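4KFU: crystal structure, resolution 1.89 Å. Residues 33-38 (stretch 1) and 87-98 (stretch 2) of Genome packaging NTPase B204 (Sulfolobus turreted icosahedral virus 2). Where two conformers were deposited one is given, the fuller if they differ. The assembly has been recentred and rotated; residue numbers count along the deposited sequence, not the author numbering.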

# COMPACT_ATOMS: atom_id res chain seq x y z
N LYS A 33 -12.51 -9.20 -10.53
CA LYS A 33 -12.70 -8.15 -11.54
C LYS A 33 -12.60 -6.73 -10.97
O LYS A 33 -13.39 -5.85 -11.32
CB LYS A 33 -14.04 -8.33 -12.28
N ILE A 34 -11.62 -6.53 -10.09
CA ILE A 34 -11.36 -5.22 -9.49
C ILE A 34 -10.11 -4.59 -10.11
O ILE A 34 -9.04 -5.20 -10.12
CB ILE A 34 -11.20 -5.34 -7.96
CG1 ILE A 34 -12.54 -5.74 -7.32
CG2 ILE A 34 -10.70 -4.02 -7.36
CD1 ILE A 34 -12.40 -6.37 -5.95
N SER A 35 -10.26 -3.37 -10.63
CA SER A 35 -9.17 -2.70 -11.31
C SER A 35 -8.11 -2.19 -10.33
O SER A 35 -8.39 -2.00 -9.14
CB SER A 35 -9.70 -1.52 -12.13
OG SER A 35 -10.21 -0.50 -11.29
N TYR A 36 -6.90 -1.97 -10.83
CA TYR A 36 -5.87 -1.37 -10.00
C TYR A 36 -4.93 -0.45 -10.77
O TYR A 36 -4.73 -0.59 -11.99
CB TYR A 36 -5.09 -2.42 -9.19
CG TYR A 36 -4.41 -3.49 -10.03
CD1 TYR A 36 -3.26 -3.20 -10.77
CD2 TYR A 36 -4.88 -4.80 -10.05
CE1 TYR A 36 -2.63 -4.17 -11.53
CE2 TYR A 36 -4.25 -5.77 -10.80
CZ TYR A 36 -3.13 -5.45 -11.54
OH TYR A 36 -2.49 -6.42 -12.28
N ILE A 37 -4.37 0.51 -10.03
CA ILE A 37 -3.36 1.43 -10.52
C ILE A 37 -2.14 1.26 -9.62
O ILE A 37 -2.24 1.38 -8.39
CB ILE A 37 -3.85 2.89 -10.41
CG1 ILE A 37 -5.20 3.06 -11.12
CG2 ILE A 37 -2.81 3.85 -10.96
CD1 ILE A 37 -5.87 4.39 -10.83
N ILE A 38 -0.98 0.97 -10.22
CA ILE A 38 0.24 0.83 -9.42
C ILE A 38 1.20 2.01 -9.59
O ILE A 38 1.70 2.28 -10.70
CB ILE A 38 1.01 -0.47 -9.77
CG1 ILE A 38 0.08 -1.68 -9.67
CG2 ILE A 38 2.21 -0.62 -8.86
CD1 ILE A 38 0.74 -3.00 -10.11
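Stretch 2, residues 87-98: ASKLHSKKYGTT

Stretch 1 enters as a loop at Lys-33 and Ile-34 and runs on as an extended strand through Tyr-36, Ile-37 and Ile-38. Stretch 2 opens with the last part of a helix, residues 87-95, held by i to i-4 backbone hydrogen bonds such as His-91 N to Ala-87 O (2.9 Å) and Tyr-95 N to His-91 O (2.9 Å). Helix and strand run nearly antiparallel, with 164° between their N-to-C directions and 9.9 Å between their axes at closest approach. Gly-96 leaves the helical conformation with phi 77° and psi -166°, a positive phi that favours glycine, and the chain turns back through Thr-97 so that Thr-98 is extended (phi -124°, psi 145°) and lies beside Ser-35, CA to CA 5.0 Å. A CA-H...O contact joins Thr-98 CA to Ser-35 O at 3.6 Å.

The polar centre of the contact is Ser-35, in its p rotamer. Its OG lies 2.5 Å from Thr-98 OG1, a short hydrogen bond distance, and 3.1 Å from His-91 NE2, to which it is also hydrogen-bonded, near the plane of the imidazole ring. The Ser-35 hydroxyl thus sits between the helix and the segment that follows it, within hydrogen-bonding distance of both. Thr-98 OG1 is also 2.9 Å from Gly-96 O, while Tyr-95 packs its CB 3.7 Å from Ser-35 OG.

Two residues along, Ile-37 points toward the helix, its m,t side chain placing CD1 over one face of the His-91 ring, 4.0 Å from the centroid and 21° off the normal. The same CD1 reaches Ser-88 OG at 3.4 Å, and Ile-37 CG1 meets Thr-98 CG2 at 4.0 Å. Tyr-36, between Ser-35 and Ile-37, points away from stretch 2. At the loop end, Ile-34 CG2 rests 3.7 Å from Thr-97 O. The two stretches together bury 343 Å².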

# COMPACT_ATOMS: atom_id res chain seq x y z
N ALA A 87 -6.35 11.68 -11.23
CA ALA A 87 -6.51 10.73 -12.34
C ALA A 87 -7.10 9.41 -11.83
O ALA A 87 -7.88 8.76 -12.53
CB ALA A 87 -5.17 10.49 -13.06
N SER A 88 -6.72 9.00 -10.62
CA SER A 88 -7.25 7.76 -10.05
C SER A 88 -8.74 7.85 -9.77
O SER A 88 -9.47 6.89 -9.96
CB SER A 88 -6.49 7.39 -8.76
OG SER A 88 -5.12 7.12 -9.03
N LYS A 89 -9.18 9.00 -9.26
CA LYS A 89 -10.60 9.24 -9.01
C LYS A 89 -11.43 9.15 -10.30
O LYS A 89 -12.51 8.55 -10.33
CB LYS A 89 -10.80 10.59 -8.31
CG LYS A 89 -10.40 10.58 -6.83
CD LYS A 89 -10.96 11.79 -6.07
CE LYS A 89 -10.25 13.07 -6.42
NZ LYS A 89 -10.71 14.19 -5.54
N LEU A 90 -10.91 9.72 -11.38
CA LEU A 90 -11.60 9.62 -12.67
C LEU A 90 -11.56 8.18 -13.20
O LEU A 90 -12.55 7.68 -13.73
CB LEU A 90 -11.04 10.62 -13.68
CG LEU A 90 -11.32 12.09 -13.31
CD1 LEU A 90 -10.57 13.07 -14.22
CD2 LEU A 90 -12.81 12.39 -13.33
N HIS A 91 -10.42 7.51 -13.03
CA HIS A 91 -10.33 6.09 -13.33
C HIS A 91 -11.43 5.31 -12.61
O HIS A 91 -12.04 4.41 -13.18
CB HIS A 91 -8.97 5.54 -12.92
CG HIS A 91 -8.84 4.06 -13.05
ND1 HIS A 91 -8.02 3.47 -13.99
CD2 HIS A 91 -9.42 3.04 -12.36
CE1 HIS A 91 -8.10 2.15 -13.87
NE2 HIS A 91 -8.95 1.87 -12.90
N SER A 92 -11.68 5.67 -11.35
CA SER A 92 -12.68 4.98 -10.53
C SER A 92 -14.10 5.25 -11.01
O SER A 92 -14.98 4.38 -10.91
CB SER A 92 -12.53 5.39 -9.05
OG SER A 92 -13.59 4.86 -8.28
N LYS A 93 -14.33 6.45 -11.53
CA LYS A 93 -15.61 6.79 -12.13
C LYS A 93 -15.91 5.81 -13.27
O LYS A 93 -17.03 5.30 -13.37
CB LYS A 93 -15.59 8.22 -12.67
CG LYS A 93 -15.80 9.31 -11.62
CD LYS A 93 -17.03 9.01 -10.75
CE LYS A 93 -17.51 10.26 -10.02
NZ LYS A 93 -16.43 10.93 -9.24
N LYS A 94 -14.91 5.54 -14.10
CA LYS A 94 -15.09 4.65 -15.25
C LYS A 94 -15.17 3.19 -14.84
O LYS A 94 -16.12 2.50 -15.21
CB LYS A 94 -13.96 4.85 -16.26
CG LYS A 94 -14.02 3.91 -17.46
CD LYS A 94 -12.85 4.17 -18.41
CE LYS A 94 -13.26 3.99 -19.87
NZ LYS A 94 -12.85 2.67 -20.41
N TYR A 95 -14.18 2.72 -14.08
CA TYR A 95 -14.05 1.29 -13.79
C TYR A 95 -14.67 0.85 -12.47
O TYR A 95 -14.58 -0.32 -12.12
CB TYR A 95 -12.58 0.86 -13.83
CG TYR A 95 -11.99 0.86 -15.21
CD1 TYR A 95 -11.09 1.84 -15.61
CD2 TYR A 95 -12.34 -0.12 -16.14
CE1 TYR A 95 -10.56 1.85 -16.89
CE2 TYR A 95 -11.82 -0.12 -17.41
CZ TYR A 95 -10.92 0.87 -17.79
OH TYR A 95 -10.40 0.85 -19.06
N GLY A 96 -15.30 1.77 -11.74
CA GLY A 96 -15.84 1.42 -10.43
C GLY A 96 -14.74 1.34 -9.39
O GLY A 96 -13.62 1.80 -9.64
N THR A 97 -15.04 0.77 -8.23
CA THR A 97 -14.07 0.75 -7.12
C THR A 97 -12.71 0.18 -7.51
O THR A 97 -12.61 -0.94 -8.01
CB THR A 97 -14.62 0.03 -5.86
OG1 THR A 97 -15.86 0.62 -5.48
CG2 THR A 97 -13.63 0.19 -4.70
N THR A 98 -11.68 0.98 -7.30
CA THR A 98 -10.33 0.65 -7.76
C THR A 98 -9.36 0.67 -6.58
O THR A 98 -9.52 1.47 -5.66
CB THR A 98 -9.87 1.70 -8.82
OG1 THR A 98 -10.72 1.62 -9.98
CG2 THR A 98 -8.42 1.48 -9.24